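Local coordinates for transmembrane oligosaccharyl transferase (PDB 3WAJ), which is an archaeal membrane protein of the STT3/AglB family, built from a helical transmembrane part of the GT-C type and a soluble part that includes a long peripheral domain, at residues P63-F68 with F82-V87; Y211-G216 with L259-F264; L690-M695 with T821-Y826; V781-V786 with G861-L866. All coordinates share one frame; numbering follows the deposited sequence.

Contact 1: residues P63-F68 with F82-V87; sequences PHRIWF and FGPFLV
The carbonyl oxygen of Phe82 is gripped end-on by Arg65. NH1 of Arg65 reaches O of Phe82 at 2.9 Å, and NH2 of Arg65 reaches the same O of Phe82 at 3.2 Å. The NH1 bond is the straighter one, with 157° at the hydrogen against 137°. For both, the oxygen lies close to the guanidinium plane. A second carbonyl is held side-on. NE of Arg65 bonds to O of Ile66 at 2.8 Å, and NH2 adds a longer bond to that oxygen. NH2 therefore serves both carbonyls, and the two grips fix the rotation of the flat group. A bend at chi3 (-72°) sets NE beside the Ile66 carbonyl.

The contact joins the loop after helix 47-60 to the start of helix 84-96, in the helical STT3 part of the chain. Gly83 is the N-cap of that helix, and Pro84 lies in its first turn.

Trp67 covers one face of the Arg65 guanidinium, with CZ3 of Trp67 over its centre and 3.7 Å above the plane. CH2 of Trp67 also touches CD of Pro84 at 3.8 Å, and here the proline meets the ring edge. CG2 of Val87 packs against NH1 of Arg65 at 3.5 Å. The Phe82 ring leads away from Arg65 and stacks on Tyr51. The Phe82 side chain lies about 6 Å from the zinc ion, which Asp47, Asp161 and His163 hold.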
# COMPACT_ATOMS: atom_id res chain seq x y z
N PRO A 63 -15.15 -1.44 -23.91
CA PRO A 63 -15.21 -0.89 -22.55
C PRO A 63 -15.34 -1.96 -21.47
O PRO A 63 -15.98 -1.69 -20.45
CB PRO A 63 -16.51 -0.10 -22.59
CG PRO A 63 -17.42 -1.00 -23.40
CD PRO A 63 -16.51 -1.61 -24.47
N HIS A 64 -14.78 -3.14 -21.68
CA HIS A 64 -14.87 -4.15 -20.64
C HIS A 64 -13.66 -4.08 -19.71
O HIS A 64 -12.61 -3.57 -20.09
CB HIS A 64 -15.01 -5.55 -21.25
CG HIS A 64 -16.13 -5.65 -22.24
ND1 HIS A 64 -17.42 -5.96 -21.87
CD2 HIS A 64 -16.15 -5.50 -23.58
CE1 HIS A 64 -18.19 -5.98 -22.94
NE2 HIS A 64 -17.44 -5.71 -24.00
N ARG A 65 -13.82 -4.56 -18.48
CA ARG A 65 -12.69 -4.64 -17.55
C ARG A 65 -12.73 -5.98 -16.86
O ARG A 65 -13.78 -6.63 -16.82
CB ARG A 65 -12.69 -3.49 -16.53
CG ARG A 65 -13.94 -3.39 -15.67
CD ARG A 65 -13.64 -2.72 -14.34
NE ARG A 65 -12.86 -3.59 -13.44
CZ ARG A 65 -12.44 -3.24 -12.22
NH1 ARG A 65 -12.73 -2.04 -11.75
NH2 ARG A 65 -11.74 -4.11 -11.49
N ILE A 66 -11.59 -6.41 -16.33
CA ILE A 66 -11.51 -7.65 -15.56
C ILE A 66 -11.99 -7.42 -14.12
O ILE A 66 -12.01 -6.29 -13.62
CB ILE A 66 -10.08 -8.19 -15.54
CG1 ILE A 66 -9.17 -7.21 -14.78
CG2 ILE A 66 -9.58 -8.41 -16.96
CD1 ILE A 66 -7.77 -7.74 -14.51
N TRP A 67 -12.36 -8.51 -13.44
CA TRP A 67 -12.75 -8.46 -12.03
C TRP A 67 -11.99 -9.54 -11.30
O TRP A 67 -12.22 -9.82 -10.12
CB TRP A 67 -14.27 -8.70 -11.89
CG TRP A 67 -15.02 -7.62 -12.57
CD1 TRP A 67 -15.48 -7.61 -13.85
CD2 TRP A 67 -15.32 -6.33 -12.03
NE1 TRP A 67 -16.09 -6.41 -14.13
CE2 TRP A 67 -16.01 -5.60 -13.03
CE3 TRP A 67 -15.10 -5.72 -10.78
CZ2 TRP A 67 -16.47 -4.30 -12.82
CZ3 TRP A 67 -15.55 -4.44 -10.58
CH2 TRP A 67 -16.24 -3.73 -11.59
N PHE A 68 -11.07 -10.15 -12.04
CA PHE A 68 -10.16 -11.14 -11.49
C PHE A 68 -8.84 -11.13 -12.28
O PHE A 68 -8.84 -10.90 -13.50
CB PHE A 68 -10.82 -12.52 -11.49
CG PHE A 68 -9.97 -13.61 -10.91
CD1 PHE A 68 -9.94 -13.83 -9.54
CD2 PHE A 68 -9.18 -14.40 -11.75
CE1 PHE A 68 -9.16 -14.85 -9.00
CE2 PHE A 68 -8.38 -15.41 -11.22
CZ PHE A 68 -8.37 -15.64 -9.84
N PHE A 82 -10.44 -3.04 -6.71
CA PHE A 82 -10.31 -1.66 -7.22
C PHE A 82 -11.49 -1.30 -8.10
O PHE A 82 -11.82 -2.03 -9.04
CB PHE A 82 -9.01 -1.48 -8.01
CG PHE A 82 -7.80 -1.27 -7.16
CD1 PHE A 82 -7.84 -1.54 -5.78
CD2 PHE A 82 -6.63 -0.77 -7.71
CE1 PHE A 82 -6.69 -1.34 -4.98
CE2 PHE A 82 -5.48 -0.56 -6.92
CZ PHE A 82 -5.52 -0.85 -5.56
N GLY A 83 -12.12 -0.18 -7.79
CA GLY A 83 -13.40 0.17 -8.38
C GLY A 83 -13.38 0.61 -9.83
O GLY A 83 -12.35 1.07 -10.34
N PRO A 84 -14.54 0.49 -10.50
CA PRO A 84 -14.63 0.93 -11.90
C PRO A 84 -14.51 2.44 -12.08
O PRO A 84 -14.09 2.83 -13.17
CB PRO A 84 -16.02 0.44 -12.34
CG PRO A 84 -16.79 0.17 -11.05
CD PRO A 84 -15.74 -0.24 -10.06
N PHE A 85 -14.84 3.27 -11.09
CA PHE A 85 -14.73 4.71 -11.34
C PHE A 85 -13.36 5.13 -11.87
O PHE A 85 -13.25 5.75 -12.93
CB PHE A 85 -15.07 5.57 -10.11
CG PHE A 85 -14.76 7.03 -10.34
CD1 PHE A 85 -13.64 7.61 -9.78
CD2 PHE A 85 -15.57 7.80 -11.17
CE1 PHE A 85 -13.32 8.95 -10.02
CE2 PHE A 85 -15.27 9.15 -11.41
CZ PHE A 85 -14.14 9.73 -10.84
N LEU A 86 -12.31 4.79 -11.12
CA LEU A 86 -10.96 5.23 -11.49
C LEU A 86 -10.45 4.42 -12.66
O LEU A 86 -9.75 4.96 -13.51
CB LEU A 86 -10.00 5.10 -10.31
CG LEU A 86 -8.96 6.20 -10.04
CD1 LEU A 86 -7.72 5.62 -9.32
CD2 LEU A 86 -8.57 6.97 -11.29
N VAL A 87 -10.78 3.13 -12.71
CA VAL A 87 -10.36 2.35 -13.87
C VAL A 87 -10.91 2.99 -15.15
O VAL A 87 -10.16 3.26 -16.07
CB VAL A 87 -10.75 0.85 -13.79
CG1 VAL A 87 -10.27 0.12 -15.05
CG2 VAL A 87 -10.13 0.20 -12.56

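Contact 2: residues Y211-G216 with L259-F264; sequences YVLSWG and LIYLPF. With SO4 (sulfate ion), chain C.
Leu213 puts its two methyl groups among Ile260, Tyr261 and Phe264. CD2 of Leu213 meets CD2 of Phe264 at 3.6 Å and CD1 of Tyr261 at 3.9 Å. CD1 of Leu213 meets CG2 of Ile260 at 3.7 Å and also touches CE2 of Phe264. The Leu213 and Phe264 side chains cross at about a right angle. Beside them, CG1 of Val212 rests against CE1 of Tyr261 at 3.6 Å. With chi1 at -171° this methyl is anti to the backbone N, which carries it to the Tyr261 ring.

The two segments carry the last turns of helices 199-214 and 243-261 and the residues that follow, in the membrane part of the GT-C fold. Farther out, OH of Tyr261 is hydrogen-bonded to O of Ser277, which anchors the far end of its ring. Pro84 of helix 84-96 packs on both Leu213 and Phe264.

Past the helix end, Trp215 takes no part in the contact with 259-264. Its NE1 makes a weak bond of 3.0 Å to O4 of the sulfate ion, which His81, His162 and Arg426 also bind.

No hydrogen bond crosses between the segments. The segments meet through aliphatic and aromatic carbon, so the fit between them probably rests on shape and burial.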
# COMPACT_ATOMS: atom_id res chain seq x y z
N TYR A 211 -19.42 7.28 -5.60
CA TYR A 211 -18.70 6.95 -4.37
C TYR A 211 -18.47 5.43 -4.23
O TYR A 211 -17.33 4.97 -4.10
CB TYR A 211 -19.42 7.54 -3.15
CG TYR A 211 -18.72 7.31 -1.83
CD1 TYR A 211 -17.34 7.40 -1.73
CD2 TYR A 211 -19.44 7.01 -0.69
CE1 TYR A 211 -16.70 7.18 -0.52
CE2 TYR A 211 -18.81 6.79 0.52
CZ TYR A 211 -17.44 6.88 0.60
OH TYR A 211 -16.79 6.66 1.79
N VAL A 212 -19.54 4.64 -4.28
CA VAL A 212 -19.40 3.18 -4.21
C VAL A 212 -18.60 2.64 -5.39
O VAL A 212 -17.89 1.65 -5.28
CB VAL A 212 -20.79 2.47 -4.14
CG1 VAL A 212 -20.63 0.98 -3.84
CG2 VAL A 212 -21.70 3.12 -3.09
N LEU A 213 -18.70 3.30 -6.54
CA LEU A 213 -17.97 2.82 -7.73
C LEU A 213 -16.48 3.18 -7.64
O LEU A 213 -15.66 2.63 -8.38
CB LEU A 213 -18.61 3.33 -9.03
CG LEU A 213 -20.01 2.79 -9.37
CD1 LEU A 213 -20.45 3.16 -10.80
CD2 LEU A 213 -20.05 1.28 -9.18
N SER A 214 -16.13 4.08 -6.73
CA SER A 214 -14.72 4.41 -6.48
C SER A 214 -14.14 3.49 -5.42
O SER A 214 -12.95 3.19 -5.42
CB SER A 214 -14.55 5.86 -6.01
OG SER A 214 -15.02 6.76 -6.97
N TRP A 215 -15.01 3.05 -4.52
CA TRP A 215 -14.60 2.27 -3.37
C TRP A 215 -15.79 1.42 -2.90
O TRP A 215 -16.84 1.96 -2.49
CB TRP A 215 -14.18 3.23 -2.26
CG TRP A 215 -13.51 2.58 -1.10
CD1 TRP A 215 -12.44 1.74 -1.13
CD2 TRP A 215 -13.84 2.76 0.29
NE1 TRP A 215 -12.09 1.37 0.14
CE2 TRP A 215 -12.93 1.99 1.04
CE3 TRP A 215 -14.82 3.51 0.97
CZ2 TRP A 215 -12.97 1.93 2.44
CZ3 TRP A 215 -14.86 3.46 2.37
CH2 TRP A 215 -13.94 2.67 3.08
N GLY A 216 -15.64 0.09 -2.95
CA GLY A 216 -16.73 -0.83 -2.66
C GLY A 216 -17.38 -0.70 -1.29
O GLY A 216 -18.58 -0.96 -1.13
N LEU A 259 -29.33 1.98 -9.14
CA LEU A 259 -29.32 1.82 -10.59
C LEU A 259 -27.91 1.95 -11.16
O LEU A 259 -27.51 1.18 -12.03
CB LEU A 259 -30.20 2.88 -11.25
CG LEU A 259 -31.68 2.57 -11.31
CD1 LEU A 259 -32.44 3.74 -11.92
CD2 LEU A 259 -31.87 1.31 -12.14
N ILE A 260 -27.19 2.95 -10.67
CA ILE A 260 -25.81 3.18 -11.10
C ILE A 260 -24.90 2.03 -10.65
O ILE A 260 -23.99 1.63 -11.37
CB ILE A 260 -25.31 4.51 -10.54
CG1 ILE A 260 -26.14 5.63 -11.15
CG2 ILE A 260 -23.82 4.71 -10.83
CD1 ILE A 260 -25.98 6.92 -10.45
N TYR A 261 -25.17 1.50 -9.46
CA TYR A 261 -24.36 0.41 -8.95
C TYR A 261 -24.65 -0.89 -9.67
O TYR A 261 -23.75 -1.72 -9.87
CB TYR A 261 -24.61 0.22 -7.45
CG TYR A 261 -23.73 -0.85 -6.87
CD1 TYR A 261 -22.38 -0.63 -6.69
CD2 TYR A 261 -24.24 -2.08 -6.52
CE1 TYR A 261 -21.55 -1.61 -6.17
CE2 TYR A 261 -23.43 -3.07 -6.00
CZ TYR A 261 -22.09 -2.83 -5.82
OH TYR A 261 -21.29 -3.82 -5.29
N LEU A 262 -25.92 -1.05 -10.05
CA LEU A 262 -26.48 -2.30 -10.57
C LEU A 262 -25.63 -3.08 -11.59
O LEU A 262 -25.47 -4.29 -11.45
CB LEU A 262 -27.89 -2.07 -11.12
CG LEU A 262 -28.64 -3.27 -11.69
CD1 LEU A 262 -28.69 -4.37 -10.64
CD2 LEU A 262 -30.06 -2.85 -12.11
N PRO A 263 -25.09 -2.39 -12.62
CA PRO A 263 -24.29 -3.15 -13.59
C PRO A 263 -23.07 -3.85 -13.00
O PRO A 263 -22.55 -4.79 -13.61
CB PRO A 263 -23.83 -2.07 -14.58
CG PRO A 263 -24.85 -1.01 -14.49
CD PRO A 263 -25.31 -1.00 -13.06
N PHE A 264 -22.62 -3.40 -11.83
CA PHE A 264 -21.37 -3.92 -11.27
C PHE A 264 -21.59 -4.86 -10.09
O PHE A 264 -20.64 -5.42 -9.54
CB PHE A 264 -20.46 -2.76 -10.87
CG PHE A 264 -20.33 -1.71 -11.94
CD1 PHE A 264 -19.33 -1.80 -12.90
CD2 PHE A 264 -21.22 -0.64 -11.98
CE1 PHE A 264 -19.21 -0.82 -13.90
CE2 PHE A 264 -21.10 0.35 -12.97
CZ PHE A 264 -20.10 0.25 -13.93
S SO4 C . -8.20 -0.06 -0.14
O1 SO4 C . -7.38 -0.36 -1.32
O2 SO4 C . -8.90 -1.28 0.26
O3 SO4 C . -7.32 0.41 0.93
O4 SO4 C . -9.20 0.98 -0.41

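Contact 3: residues L690-M695 with T821-Y826; sequences LSHYRM and TVVLPY
Ser691 and Val823 bring their CA atoms within 5.2 Å, and Arg694 and Pro825 bring theirs within 5.7 Å. No backbone-to-backbone hydrogen bond joins the two segments. Strand 693-698 is an outermost strand of a mixed five-stranded sheet. Strand 819-824 is an outermost strand of the small sheet of the long peripheral domain. The contact therefore joins two sheets, through the start of one strand with the loop before it and the end of the other with the residues after it.

The polar link comes from Tyr826. N of Met695 donates to OH of Tyr826 at 2.8 Å, nearly straight at 171°. CB of Arg694 sits over one face of the same ring, 3.7 Å from its centroid, in a CH-pi contact. The Arg694 chain then runs extended from CG to NE. Its CD passes 3.1 Å from O of Pro825. The guanidinium goes on to salt bridges with Glu775 and Glu855.

The Pro825 ring lies against backbone carbonyls. CG of Pro825 is 3.3 Å from O of Tyr693, and CB of Pro825 is 3.5 Å from O of Ser691. At the other end, CB of Ser691 packs on CB of Val823 at 3.8 Å.

Most of the residues that touch are buried. The Tyr826 hydroxyl satisfies one strand N-H, and the two acidic partners probably balance the charge of Arg694 in this mostly buried contact.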
# COMPACT_ATOMS: atom_id res chain seq x y z
N LEU A 690 23.81 -22.55 -1.40
CA LEU A 690 22.56 -23.07 -1.99
C LEU A 690 22.78 -23.90 -3.26
O LEU A 690 23.67 -23.60 -4.07
CB LEU A 690 21.61 -21.92 -2.29
CG LEU A 690 21.20 -21.07 -1.10
CD1 LEU A 690 20.50 -19.79 -1.59
CD2 LEU A 690 20.28 -21.88 -0.20
N SER A 691 21.94 -24.91 -3.46
CA SER A 691 22.08 -25.85 -4.57
C SER A 691 21.24 -25.49 -5.79
O SER A 691 21.63 -25.78 -6.92
CB SER A 691 21.70 -27.26 -4.12
OG SER A 691 22.70 -27.79 -3.29
N HIS A 692 20.10 -24.85 -5.53
CA HIS A 692 19.06 -24.67 -6.53
C HIS A 692 18.79 -23.21 -6.87
O HIS A 692 17.76 -22.89 -7.46
CB HIS A 692 17.76 -25.31 -6.03
CG HIS A 692 17.89 -26.77 -5.74
ND1 HIS A 692 18.01 -27.72 -6.74
CD2 HIS A 692 17.95 -27.45 -4.57
CE1 HIS A 692 18.12 -28.91 -6.19
NE2 HIS A 692 18.09 -28.78 -4.88
N TYR A 693 19.71 -22.32 -6.49
CA TYR A 693 19.54 -20.89 -6.78
C TYR A 693 20.85 -20.31 -7.25
O TYR A 693 21.90 -20.68 -6.73
CB TYR A 693 19.05 -20.15 -5.52
CG TYR A 693 17.73 -20.67 -5.05
CD1 TYR A 693 16.55 -20.05 -5.41
CD2 TYR A 693 17.65 -21.83 -4.30
CE1 TYR A 693 15.33 -20.55 -5.02
CE2 TYR A 693 16.42 -22.36 -3.90
CZ TYR A 693 15.27 -21.70 -4.26
OH TYR A 693 14.05 -22.21 -3.87
N ARG A 694 20.80 -19.41 -8.23
CA ARG A 694 22.00 -18.71 -8.72
C ARG A 694 21.62 -17.25 -8.89
O ARG A 694 20.46 -16.95 -9.20
CB ARG A 694 22.49 -19.30 -10.06
CG ARG A 694 21.41 -19.42 -11.15
CD ARG A 694 22.01 -19.86 -12.46
NE ARG A 694 21.04 -19.97 -13.55
CZ ARG A 694 21.33 -20.45 -14.77
NH1 ARG A 694 22.55 -20.86 -15.05
NH2 ARG A 694 20.39 -20.51 -15.69
N MET A 695 22.56 -16.35 -8.67
CA MET A 695 22.28 -14.95 -8.94
C MET A 695 22.35 -14.74 -10.45
O MET A 695 23.19 -15.34 -11.12
CB MET A 695 23.29 -14.06 -8.21
CG MET A 695 23.16 -12.56 -8.48
SD MET A 695 24.04 -11.65 -7.22
CE MET A 695 24.47 -10.27 -8.19
N THR A 821 27.95 -36.41 -3.31
CA THR A 821 27.03 -35.89 -4.32
C THR A 821 26.81 -34.40 -4.09
O THR A 821 26.50 -33.97 -2.97
CB THR A 821 25.69 -36.65 -4.31
OG1 THR A 821 25.93 -38.04 -4.56
CG2 THR A 821 24.76 -36.10 -5.38
N VAL A 822 27.00 -33.60 -5.13
CA VAL A 822 26.79 -32.16 -5.00
C VAL A 822 26.03 -31.54 -6.18
O VAL A 822 26.25 -31.92 -7.34
CB VAL A 822 28.12 -31.41 -4.70
CG1 VAL A 822 29.02 -31.40 -5.91
CG2 VAL A 822 27.83 -29.99 -4.23
N VAL A 823 25.12 -30.62 -5.88
CA VAL A 823 24.29 -29.96 -6.89
C VAL A 823 24.77 -28.52 -7.08
O VAL A 823 24.76 -27.72 -6.13
CB VAL A 823 22.80 -30.02 -6.48
CG1 VAL A 823 21.88 -29.63 -7.64
CG2 VAL A 823 22.45 -31.41 -5.99
N LEU A 824 25.20 -28.19 -8.30
CA LEU A 824 25.75 -26.87 -8.62
C LEU A 824 24.78 -26.09 -9.53
O LEU A 824 24.27 -26.64 -10.50
CB LEU A 824 27.11 -27.02 -9.31
CG LEU A 824 28.11 -27.96 -8.63
CD1 LEU A 824 29.43 -28.06 -9.40
CD2 LEU A 824 28.38 -27.52 -7.20
N PRO A 825 24.52 -24.81 -9.20
CA PRO A 825 23.55 -24.03 -9.98
C PRO A 825 24.17 -23.07 -11.01
O PRO A 825 23.42 -22.52 -11.81
CB PRO A 825 22.85 -23.21 -8.90
CG PRO A 825 23.94 -22.95 -7.89
CD PRO A 825 24.91 -24.12 -7.96
N TYR A 826 25.48 -22.86 -10.99
CA TYR A 826 26.07 -21.94 -11.96
C TYR A 826 26.63 -22.68 -13.17
O TYR A 826 27.27 -23.72 -13.03
CB TYR A 826 27.16 -21.07 -11.31
CG TYR A 826 26.63 -19.98 -10.41
CD1 TYR A 826 26.05 -18.82 -10.94
CD2 TYR A 826 26.72 -20.08 -9.02
CE1 TYR A 826 25.57 -17.81 -10.11
CE2 TYR A 826 26.25 -19.08 -8.19
CZ TYR A 826 25.68 -17.95 -8.74
OH TYR A 826 25.21 -16.97 -7.91

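Contact 4: residues V781-V786 with G861-L866; sequences VVTGKV and GEIIQL
Thr783 and Gln865 lie side by side on neighbouring parallel strands and point the same way. Strand 780-785 is the middle strand of a mixed three-stranded sheet in the long peripheral domain. Strand 863-865 runs parallel to it at one side, and strand 819-824 runs antiparallel at the other. The axes of the short segments 781-785 and 863-865 are inclined by 32°.

Four backbone bonds make the ladder. N of Val781 donates to O of Glu862 at 2.8 Å, and N of Thr783 donates to O of Ile864 at 2.9 Å. In return, N of Ile864 donates to O of Val781, and N of Leu866 to O of Thr783.

The Thr783 side chain forks at CB, and the branches serve different neighbours. CG2 stands between the backbone N and the carbonyl carbon. It meets O of Ile864 at 3.6 Å, OE1 of Gln865 at 3.7 Å and CG2 of Ile863 at 4.1 Å. A bend at chi2 (-70°) turns CD of Gln865 back. OG1 of Thr783, anti to the backbone N, is used on the other strand. It is hydrogen-bonded to O of Tyr820 and to OG1 of Thr821.

Val782 and Ile864 share the opposite face of the sheet, where CG2 of Val782 lies 4.2 Å from CB of Ile864. CG1 of Val782 touches CB of Leu866 at 4.3 Å. Beyond the last ladder bond, CA of Gly784 makes a CA-H...O contact of 3.3 Å with O of Leu866, at 162°.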
# COMPACT_ATOMS: atom_id res chain seq x y z
N VAL A 781 24.00 -32.33 -11.16
CA VAL A 781 24.41 -33.25 -10.10
C VAL A 781 25.83 -33.76 -10.36
O VAL A 781 26.06 -34.49 -11.31
CB VAL A 781 23.41 -34.41 -9.93
CG1 VAL A 781 23.84 -35.32 -8.77
CG2 VAL A 781 22.02 -33.86 -9.68
N VAL A 782 26.77 -33.33 -9.53
CA VAL A 782 28.14 -33.85 -9.59
C VAL A 782 28.34 -34.86 -8.46
O VAL A 782 28.07 -34.56 -7.29
CB VAL A 782 29.20 -32.73 -9.53
CG1 VAL A 782 30.60 -33.33 -9.51
CG2 VAL A 782 29.06 -31.80 -10.71
N THR A 783 28.79 -36.06 -8.82
CA THR A 783 28.92 -37.14 -7.86
C THR A 783 30.07 -38.07 -8.24
O THR A 783 30.58 -38.01 -9.36
CB THR A 783 27.63 -37.96 -7.77
OG1 THR A 783 27.67 -38.81 -6.62
CG2 THR A 783 27.45 -38.79 -9.03
N GLY A 784 30.46 -38.93 -7.31
CA GLY A 784 31.56 -39.84 -7.55
C GLY A 784 32.15 -40.36 -6.26
O GLY A 784 31.55 -40.22 -5.20
N LYS A 785 33.33 -40.95 -6.35
CA LYS A 785 33.92 -41.61 -5.20
C LYS A 785 35.12 -40.88 -4.62
O LYS A 785 35.84 -40.16 -5.32
CB LYS A 785 34.29 -43.06 -5.54
CG LYS A 785 33.10 -44.02 -5.47
CD LYS A 785 33.49 -45.43 -5.89
CE LYS A 785 33.57 -45.58 -7.40
NZ LYS A 785 32.21 -45.55 -8.02
N VAL A 786 35.32 -41.07 -3.32
CA VAL A 786 36.45 -40.48 -2.63
C VAL A 786 37.38 -41.58 -2.11
O VAL A 786 37.40 -42.69 -2.64
CB VAL A 786 35.98 -39.57 -1.49
CG1 VAL A 786 35.38 -38.29 -2.05
CG2 VAL A 786 34.96 -40.29 -0.62
N GLY A 861 19.22 -30.94 -14.81
CA GLY A 861 19.60 -31.68 -13.63
C GLY A 861 20.39 -32.92 -13.97
O GLY A 861 20.34 -33.91 -13.23
N GLU A 862 21.12 -32.86 -15.08
CA GLU A 862 21.94 -33.98 -15.53
C GLU A 862 22.93 -34.43 -14.45
O GLU A 862 23.35 -33.64 -13.60
CB GLU A 862 22.67 -33.62 -16.83
CG GLU A 862 21.73 -33.36 -18.00
CD GLU A 862 22.47 -32.94 -19.26
OE1 GLU A 862 23.69 -33.18 -19.35
OE2 GLU A 862 21.81 -32.37 -20.16
N ILE A 863 23.27 -35.72 -14.48
CA ILE A 863 24.18 -36.29 -13.50
C ILE A 863 25.58 -36.38 -14.10
O ILE A 863 25.75 -36.75 -15.25
CB ILE A 863 23.71 -37.69 -13.04
CG1 ILE A 863 22.26 -37.60 -12.52
CG2 ILE A 863 24.63 -38.24 -11.97
CD1 ILE A 863 21.80 -38.83 -11.74
N ILE A 864 26.58 -36.00 -13.31
CA ILE A 864 27.98 -36.00 -13.75
C ILE A 864 28.84 -36.86 -12.83
O ILE A 864 28.86 -36.65 -11.61
CB ILE A 864 28.56 -34.58 -13.82
CG1 ILE A 864 28.03 -33.84 -15.06
CG2 ILE A 864 30.09 -34.62 -13.82
CD1 ILE A 864 28.45 -32.39 -15.13
N GLN A 865 29.55 -37.82 -13.41
CA GLN A 865 30.44 -38.69 -12.65
C GLN A 865 31.81 -38.05 -12.54
O GLN A 865 32.41 -37.70 -13.56
CB GLN A 865 30.57 -40.06 -13.32
CG GLN A 865 29.25 -40.69 -13.75
CD GLN A 865 28.40 -41.15 -12.58
OE1 GLN A 865 28.88 -41.25 -11.45
NE2 GLN A 865 27.12 -41.41 -12.85
N LEU A 866 32.30 -37.87 -11.32
CA LEU A 866 33.68 -37.43 -11.12
C LEU A 866 34.32 -38.14 -9.94
O LEU A 866 33.94 -37.92 -8.79
CB LEU A 866 33.78 -35.91 -10.95
CG LEU A 866 34.98 -35.35 -11.71
CD1 LEU A 866 34.78 -35.54 -13.20
CD2 LEU A 866 35.19 -33.90 -11.42

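Overall arrangement
From the N terminus, contact 1 comes first and closes a short loop that includes strand 78-79 and the end of strand 68-69. Contact 2 follows in series and closes a longer, largely helical stretch. The two touch, with N of Phe85 probably hydrogen-bonded to O of Leu213, so helices 84-96, 199-214 and 243-261 meet here in the membrane part. Contacts 3 and 4 lie far along the chain, with centres 43 to 62 Å from the first two. Their segments alternate, so the loops cross. Strands 819-824 and 780-785 are neighbours in one sheet. Contact 3 ties that sheet to strand 693-698 of another, and contact 4 adds the C-terminal strand 863-865.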